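Local coordinates for retinol dehydratase (Spodoptera frugiperda, PDB 1FMJ), which binds retinol next to adenosine-3',5'-diphosphate and probably acts as a dehydratase built on a sulfotransferase fold, at residues K253-P256 and G257-R261; D337-D341 and T342-Y346; K22-K25 and A26-A30. All coordinates share one frame; numbering follows the deposited sequence.

Contact 1 of 3, residues K253-P256 and G257-R261. With HG (mercury (II) ion), chain C.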
loop_
_atom_site.group_PDB
_atom_site.type_symbol
_atom_site.label_atom_id
_atom_site.label_comp_id
_atom_site.label_asym_id
_atom_site.label_seq_id
_atom_site.Cartn_x
_atom_site.Cartn_y
_atom_site.Cartn_z
ATOM N N LYS A 253 -1.714 10.081 17.489
ATOM C CA LYS A 253 -1.406 10.981 18.589
ATOM C C LYS A 253 -2.171 12.297 18.444
ATOM O O LYS A 253 -2.757 12.788 19.412
ATOM C CB LYS A 253 0.098 11.256 18.673
ATOM C CG LYS A 253 0.489 12.013 19.943
ATOM C CD LYS A 253 1.893 12.604 19.876
ATOM C CE LYS A 253 2.157 13.507 21.079
ATOM N NZ LYS A 253 3.400 14.313 20.918
ATOM N N ASP A 254 -2.183 12.856 17.235
ATOM C CA ASP A 254 -2.878 14.119 16.993
ATOM C C ASP A 254 -3.384 14.215 15.549
ATOM O O ASP A 254 -2.770 14.882 14.715
ATOM C CB ASP A 254 -1.932 15.293 17.281
ATOM C CG ASP A 254 -2.667 16.607 17.467
ATOM O OD1 ASP A 254 -3.746 16.787 16.869
ATOM O OD2 ASP A 254 -2.154 17.472 18.205
ATOM N N LEU A 255 -4.506 13.560 15.263
ATOM C CA LEU A 255 -5.070 13.576 13.916
ATOM C C LEU A 255 -5.432 14.990 13.472
ATOM O O LEU A 255 -5.183 15.362 12.325
ATOM C CB LEU A 255 -6.296 12.658 13.833
ATOM C CG LEU A 255 -6.812 12.365 12.419
ATOM C CD1 LEU A 255 -5.667 11.833 11.550
ATOM C CD2 LEU A 255 -7.942 11.345 12.474
ATOM N N PRO A 256 -6.031 15.798 14.372
ATOM C CA PRO A 256 -6.399 17.176 14.022
ATOM C C PRO A 256 -5.186 17.941 13.501
ATOM O O PRO A 256 -5.275 18.666 12.511
ATOM C CB PRO A 256 -6.908 17.738 15.341
ATOM C CG PRO A 256 -7.573 16.551 15.956
ATOM C CD PRO A 256 -6.556 15.448 15.706
ATOM N N GLY A 257 -4.053 17.763 14.179
ATOM C CA GLY A 257 -2.822 18.424 13.777
ATOM C C GLY A 257 -2.351 17.913 12.430
ATOM O O GLY A 257 -1.834 18.676 11.607
ATOM N N CYS A 258 -2.520 16.614 12.204
ATOM C CA CYS A 258 -2.133 16.013 10.934
ATOM C C CYS A 258 -3.062 16.505 9.831
ATOM O O CYS A 258 -2.624 16.815 8.728
ATOM C CB CYS A 258 -2.212 14.489 11.017
ATOM S SG CYS A 258 -0.805 13.691 11.804
ATOM N N ILE A 259 -4.353 16.570 10.133
ATOM C CA ILE A 259 -5.331 17.031 9.154
ATOM C C ILE A 259 -4.978 18.438 8.679
ATOM O O ILE A 259 -5.151 18.769 7.503
ATOM C CB ILE A 259 -6.760 17.033 9.741
ATOM C CG1 ILE A 259 -7.228 15.590 9.974
ATOM C CG2 ILE A 259 -7.710 17.752 8.795
ATOM C CD1 ILE A 259 -8.612 15.472 10.597
ATOM N N ALA A 260 -4.472 19.253 9.603
ATOM C CA ALA A 260 -4.084 20.624 9.299
ATOM C C ALA A 260 -2.862 20.627 8.392
ATOM O O ALA A 260 -2.791 21.387 7.424
ATOM C CB ALA A 260 -3.787 21.389 10.594
ATOM N N ARG A 261 -1.891 19.780 8.709
ATOM C CA ARG A 261 -0.700 19.705 7.889
ATOM C C ARG A 261 -1.087 19.340 6.458
ATOM O O ARG A 261 -0.593 19.934 5.504
ATOM C CB ARG A 261 0.281 18.670 8.448
ATOM C CG ARG A 261 0.896 19.040 9.789
ATOM C CD ARG A 261 2.014 18.074 10.152
ATOM N NE ARG A 261 3.167 18.227 9.272
ATOM C CZ ARG A 261 4.231 17.429 9.289
ATOM N NH1 ARG A 261 4.288 16.415 10.142
ATOM N NH2 ARG A 261 5.241 17.650 8.461
HETATM HG HG HG C . -0.222 15.144 13.648
#

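Contact 2 of 3, residues D337-D341 and T342-Y346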
loop_
_atom_site.group_PDB
_atom_site.type_symbol
_atom_site.label_atom_id
_atom_site.label_comp_id
_atom_site.label_asym_id
_atom_site.label_seq_id
_atom_site.Cartn_x
_atom_site.Cartn_y
_atom_site.Cartn_z
ATOM N N ASP A 337 20.678 -0.958 12.124
ATOM C CA ASP A 337 21.564 -1.001 10.979
ATOM C C ASP A 337 21.069 -0.087 9.862
ATOM O O ASP A 337 21.848 0.664 9.283
ATOM C CB ASP A 337 21.699 -2.428 10.456
ATOM C CG ASP A 337 22.448 -3.333 11.413
ATOM O OD1 ASP A 337 23.201 -2.802 12.257
ATOM O OD2 ASP A 337 22.295 -4.571 11.314
ATOM N N ASN A 338 19.777 -0.143 9.563
ATOM C CA ASN A 338 19.223 0.687 8.494
ATOM C C ASN A 338 19.096 2.178 8.832
ATOM O O ASN A 338 18.943 3.005 7.936
ATOM C CB ASN A 338 17.858 0.142 8.046
ATOM C CG ASN A 338 17.980 -1.117 7.210
ATOM O OD1 ASN A 338 17.904 -2.241 7.717
ATOM N ND2 ASN A 338 18.188 -0.936 5.921
ATOM N N LEU A 339 19.147 2.524 10.116
ATOM C CA LEU A 339 19.042 3.921 10.517
ATOM C C LEU A 339 20.429 4.506 10.772
ATOM O O LEU A 339 20.568 5.669 11.162
ATOM C CB LEU A 339 18.184 4.062 11.778
ATOM C CG LEU A 339 16.710 3.652 11.713
ATOM C CD1 LEU A 339 16.017 4.164 12.972
ATOM C CD2 LEU A 339 16.040 4.241 10.475
ATOM N N LYS A 340 21.455 3.689 10.545
ATOM C CA LYS A 340 22.830 4.120 10.742
ATOM C C LYS A 340 23.236 5.062 9.609
ATOM O O LYS A 340 23.004 4.780 8.435
ATOM C CB LYS A 340 23.767 2.902 10.793
ATOM C CG LYS A 340 25.221 3.248 11.091
ATOM C CD LYS A 340 26.030 2.043 11.581
ATOM C CE LYS A 340 27.453 2.482 11.974
ATOM N NZ LYS A 340 28.261 1.425 12.666
ATOM N N ASP A 341 23.818 6.198 9.972
ATOM C CA ASP A 341 24.256 7.174 8.985
ATOM C C ASP A 341 23.110 7.807 8.200
ATOM O O ASP A 341 23.212 8.014 6.994
ATOM C CB ASP A 341 25.249 6.538 8.003
ATOM C CG ASP A 341 26.516 6.052 8.683
ATOM O OD1 ASP A 341 27.051 6.778 9.549
ATOM O OD2 ASP A 341 26.986 4.946 8.339
ATOM N N THR A 342 22.016 8.103 8.891
ATOM C CA THR A 342 20.865 8.749 8.279
ATOM C C THR A 342 20.119 9.476 9.382
ATOM O O THR A 342 20.252 9.130 10.551
ATOM C CB THR A 342 19.907 7.736 7.616
ATOM O OG1 THR A 342 18.823 8.444 7.000
ATOM C CG2 THR A 342 19.341 6.781 8.649
ATOM N N ASP A 343 19.349 10.495 9.025
ATOM C CA ASP A 343 18.596 11.228 10.036
ATOM C C ASP A 343 17.166 10.690 10.177
ATOM O O ASP A 343 16.342 11.268 10.885
ATOM C CB ASP A 343 18.584 12.722 9.713
ATOM C CG ASP A 343 17.956 13.030 8.370
ATOM O OD1 ASP A 343 17.900 12.131 7.500
ATOM O OD2 ASP A 343 17.532 14.188 8.181
ATOM N N LEU A 344 16.886 9.575 9.505
ATOM C CA LEU A 344 15.567 8.945 9.580
ATOM C C LEU A 344 15.283 8.441 10.994
ATOM O O LEU A 344 16.087 7.713 11.582
ATOM C CB LEU A 344 15.481 7.767 8.602
ATOM C CG LEU A 344 14.151 7.001 8.610
ATOM C CD1 LEU A 344 13.005 7.974 8.382
ATOM C CD2 LEU A 344 14.182 5.921 7.534
ATOM N N ARG A 345 14.136 8.840 11.536
ATOM C CA ARG A 345 13.729 8.429 12.879
ATOM C C ARG A 345 12.211 8.278 12.960
ATOM O O ARG A 345 11.468 9.098 12.412
ATOM C CB ARG A 345 14.174 9.467 13.919
ATOM C CG ARG A 345 15.686 9.560 14.154
ATOM C CD ARG A 345 16.229 8.313 14.840
ATOM N NE ARG A 345 17.637 8.465 15.218
ATOM C CZ ARG A 345 18.649 8.568 14.355
ATOM N NH1 ARG A 345 18.432 8.533 13.049
ATOM N NH2 ARG A 345 19.887 8.718 14.806
ATOM N N TYR A 346 11.754 7.233 13.640
ATOM C CA TYR A 346 10.324 7.025 13.806
ATOM C C TYR A 346 9.878 7.598 15.144
ATOM O O TYR A 346 10.444 7.276 16.189
ATOM C CB TYR A 346 9.971 5.541 13.723
ATOM C CG TYR A 346 10.115 4.979 12.329
ATOM C CD1 TYR A 346 11.371 4.692 11.800
ATOM C CD2 TYR A 346 8.997 4.773 11.523
ATOM C CE1 TYR A 346 11.512 4.218 10.508
ATOM C CE2 TYR A 346 9.124 4.299 10.229
ATOM C CZ TYR A 346 10.386 4.022 9.727
ATOM O OH TYR A 346 10.524 3.542 8.447
#

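Contact 3 of 3, residues K22-K25 and A26-A30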
loop_
_atom_site.group_PDB
_atom_site.type_symbol
_atom_site.label_atom_id
_atom_site.label_comp_id
_atom_site.label_asym_id
_atom_site.label_seq_id
_atom_site.Cartn_x
_atom_site.Cartn_y
_atom_site.Cartn_z
ATOM N N LYS A 22 13.613 -20.271 -2.050
ATOM C CA LYS A 22 13.227 -21.278 -1.080
ATOM C C LYS A 22 12.379 -20.703 0.048
ATOM O O LYS A 22 11.351 -21.281 0.407
ATOM C CB LYS A 22 14.460 -21.983 -0.502
ATOM C CG LYS A 22 14.107 -23.268 0.243
ATOM C CD LYS A 22 15.329 -24.143 0.495
ATOM C CE LYS A 22 14.932 -25.474 1.135
ATOM N NZ LYS A 22 16.111 -26.335 1.411
ATOM N N LEU A 23 12.809 -19.573 0.604
ATOM C CA LEU A 23 12.079 -18.936 1.695
ATOM C C LEU A 23 10.730 -18.395 1.238
ATOM O O LEU A 23 9.763 -18.385 2.000
ATOM C CB LEU A 23 12.894 -17.791 2.300
ATOM C CG LEU A 23 12.177 -17.026 3.419
ATOM C CD1 LEU A 23 11.953 -17.963 4.600
ATOM C CD2 LEU A 23 12.996 -15.807 3.846
ATOM N N VAL A 24 10.664 -17.930 -0.000
ATOM C CA VAL A 24 9.404 -17.408 -0.509
ATOM C C VAL A 24 8.435 -18.549 -0.823
ATOM O O VAL A 24 7.300 -18.557 -0.349
ATOM C CB VAL A 24 9.618 -16.572 -1.777
ATOM C CG1 VAL A 24 8.279 -16.131 -2.334
ATOM C CG2 VAL A 24 10.476 -15.368 -1.460
ATOM N N LYS A 25 8.893 -19.511 -1.618
ATOM C CA LYS A 25 8.074 -20.659 -2.004
ATOM C C LYS A 25 7.663 -21.513 -0.805
ATOM O O LYS A 25 7.039 -22.564 -0.970
ATOM C CB LYS A 25 8.836 -21.537 -3.004
ATOM C CG LYS A 25 9.043 -20.920 -4.377
ATOM C CD LYS A 25 7.743 -20.887 -5.163
ATOM C CE LYS A 25 7.970 -20.369 -6.569
ATOM N NZ LYS A 25 8.619 -19.035 -6.551
ATOM N N ALA A 26 8.018 -21.064 0.394
ATOM C CA ALA A 26 7.689 -21.787 1.615
ATOM C C ALA A 26 6.635 -21.040 2.427
ATOM O O ALA A 26 6.171 -21.521 3.459
ATOM C CB ALA A 26 8.943 -21.986 2.446
ATOM N N ASN A 27 6.268 -19.856 1.951
ATOM C CA ASN A 27 5.271 -19.032 2.619
ATOM C C ASN A 27 4.243 -18.496 1.632
ATOM O O ASN A 27 3.083 -18.293 1.988
ATOM C CB ASN A 27 5.943 -17.848 3.314
ATOM C CG ASN A 27 6.625 -18.239 4.605
ATOM O OD1 ASN A 27 7.422 -19.186 4.651
ATOM N ND2 ASN A 27 6.321 -17.504 5.670
ATOM N N LEU A 28 4.680 -18.270 0.396
ATOM C CA LEU A 28 3.808 -17.725 -0.640
ATOM C C LEU A 28 3.690 -18.670 -1.838
ATOM O O LEU A 28 3.049 -18.335 -2.836
ATOM C CB LEU A 28 4.369 -16.385 -1.119
ATOM C CG LEU A 28 5.010 -15.477 -0.063
ATOM C CD1 LEU A 28 5.800 -14.374 -0.736
ATOM C CD2 LEU A 28 3.933 -14.891 0.824
ATOM N N GLY A 29 4.309 -19.843 -1.728
ATOM C CA GLY A 29 4.299 -20.812 -2.814
ATOM C C GLY A 29 2.949 -21.143 -3.426
ATOM O O GLY A 29 2.814 -21.207 -4.644
ATOM N N ALA A 30 1.947 -21.359 -2.582
ATOM C CA ALA A 30 0.616 -21.696 -3.061
ATOM C C ALA A 30 0.031 -20.614 -3.973
ATOM O O ALA A 30 -0.683 -20.920 -4.931
ATOM C CB ALA A 30 -0.308 -21.945 -1.877
#

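Contact 1 of 3, residues K253-P256 and G257-R261
D254 O is gripped twice, by the backbone N of C258 and by a mercury ion, at the N-cap of helix 255-265. The helical bond from C258 N to D254 O measures 3.1 Å and lies in the carbonyl plane. D254 leaves helical geometry directly after helix 248-253 and caps the next helix, a classic use of an aspartate at a helix start. With CG anti to the backbone N (chi1 -163°), its carboxylate folds over the first turn, and OD1 accepts from G257 N at 2.9 Å. The donor stands well above the carboxylate plane. A negative charge placed here would be expected to suit the positive end of the helix dipole.

Further along, the short bond from I259 N to L255 O, 2.6 Å, runs nearly straight down the carbonyl direction. A260 N reaches P256 O at 3.1 Å, tilted from that carbonyl's plane. P256 has no N-H to give, which costs little in a first helical turn. On the buried side L255 CG meets I259 CD1 at 4.0 Å, and the pair packs against helix 272-281, with I259 on I275 and L278 and L255 on C279.

The mercury is that of the heavy-atom derivative, not of the native protein. C258 SG points beside its own backbone N (chi1 -81°), back toward the helix start, and bonds the ion at 2.4 Å. D254 O completes the pair of protein ligands at 2.8 Å, and the SG-mercury-O angle is close to 91°.

Contact 2 of 3, residues D337-D341 and T342-Y346
L339 and L344 meet in a local apolar contact at the protein surface, where the chain turns after helix 325-338. The reversal is a type II beta turn from L339 to T342, with D341 taking the left-handed conformation that this turn needs at its third position. Across it the L339 side chain meets that of L344 at about a right angle. CD2 of L339 does the touching, 3.8 Å from L344 CG, and it also lies 3.6 Å from L344 O. F228 and W235 of helix 227-235 pack on L339 and L344 respectively. An alanine at L339 is likely to open a gap beside L344 and deprive F228 of part of its cover.

T342 presses its methyl on the turn: OG1 anti to the backbone N (chi1 -178°) puts CG2 between N and the carbonyl carbon, tight at 3.0 Å from L339 O. OG1 itself accepts a weak bond from L344 N at 3.4 Å, an ST turn.

R345 bends at chi2 and folds back just after the beta turn. Its NH1 donates to T342 O at 3.1 Å, met at the guanidinium edge, and to L344 O at 2.9 Å, which it approaches from above the carbonyl plane. One nitrogen thus holds two carbonyls, so the guanidinium is probably kept from rotating, and a charged group pins the turn's exit while leucine packing joins its start to L344.

Contact 3 of 3, residues K22-K25 and A26-A30
V24 O receives two backbone donors where helix 18-24 gives out and the chain continues as loop. L28 N, four residues on, comes almost straight along the carbonyl direction at 2.7 Å. N27 N, three residues on, stands above the carbonyl plane at 2.8 Å. Two residues earlier the i+4 bond is already missing, for A26 N is badly angled toward K22 O. A26 instead brings its methyl CB to within 3.2 Å of that oxygen.

Among the side chains, V24 and L28 carry the apolar contact. V24 CG1, anti to the backbone N (chi1 176°), presses on L28 CD1 at 3.4 Å, closer than usual for two carbons. M216 of helix 210-218, together with L204 and Y222, packs on L28. N27 sits beside the helix end, against S208, D212 and M216, while its backbone is hydrogen-bonded to N205. K25 bends back, and its NZ forms a salt bridge with D21 one turn earlier.

An i+3 and an i+4 bond sharing one last carbonyl are characteristic of a helix C-terminus winding off into a turn, here one lying against the region of helix 210-218.

Overall arrangement
From the N terminus, contact 3 comes first: it ends helix 18-24 and leads toward strand 35-38, the central strand of the three-stranded antiparallel sheet. Contact 1 follows, at the junction of helices 248-253 and 255-265, just after strand 243-247 at one border of the five-stranded parallel sheet. Contact 2 comes last, turning the chain after helix 325-338. The three lie in series, with none nested or crossed. Contacts 1 and 3 sit on opposite sides of the chain's centre, their centres about 40 Å apart. Contacts 1 and 2 approach to about 10 Å between nearest atoms without touching. Helix starts and helix ends are thus each settled locally.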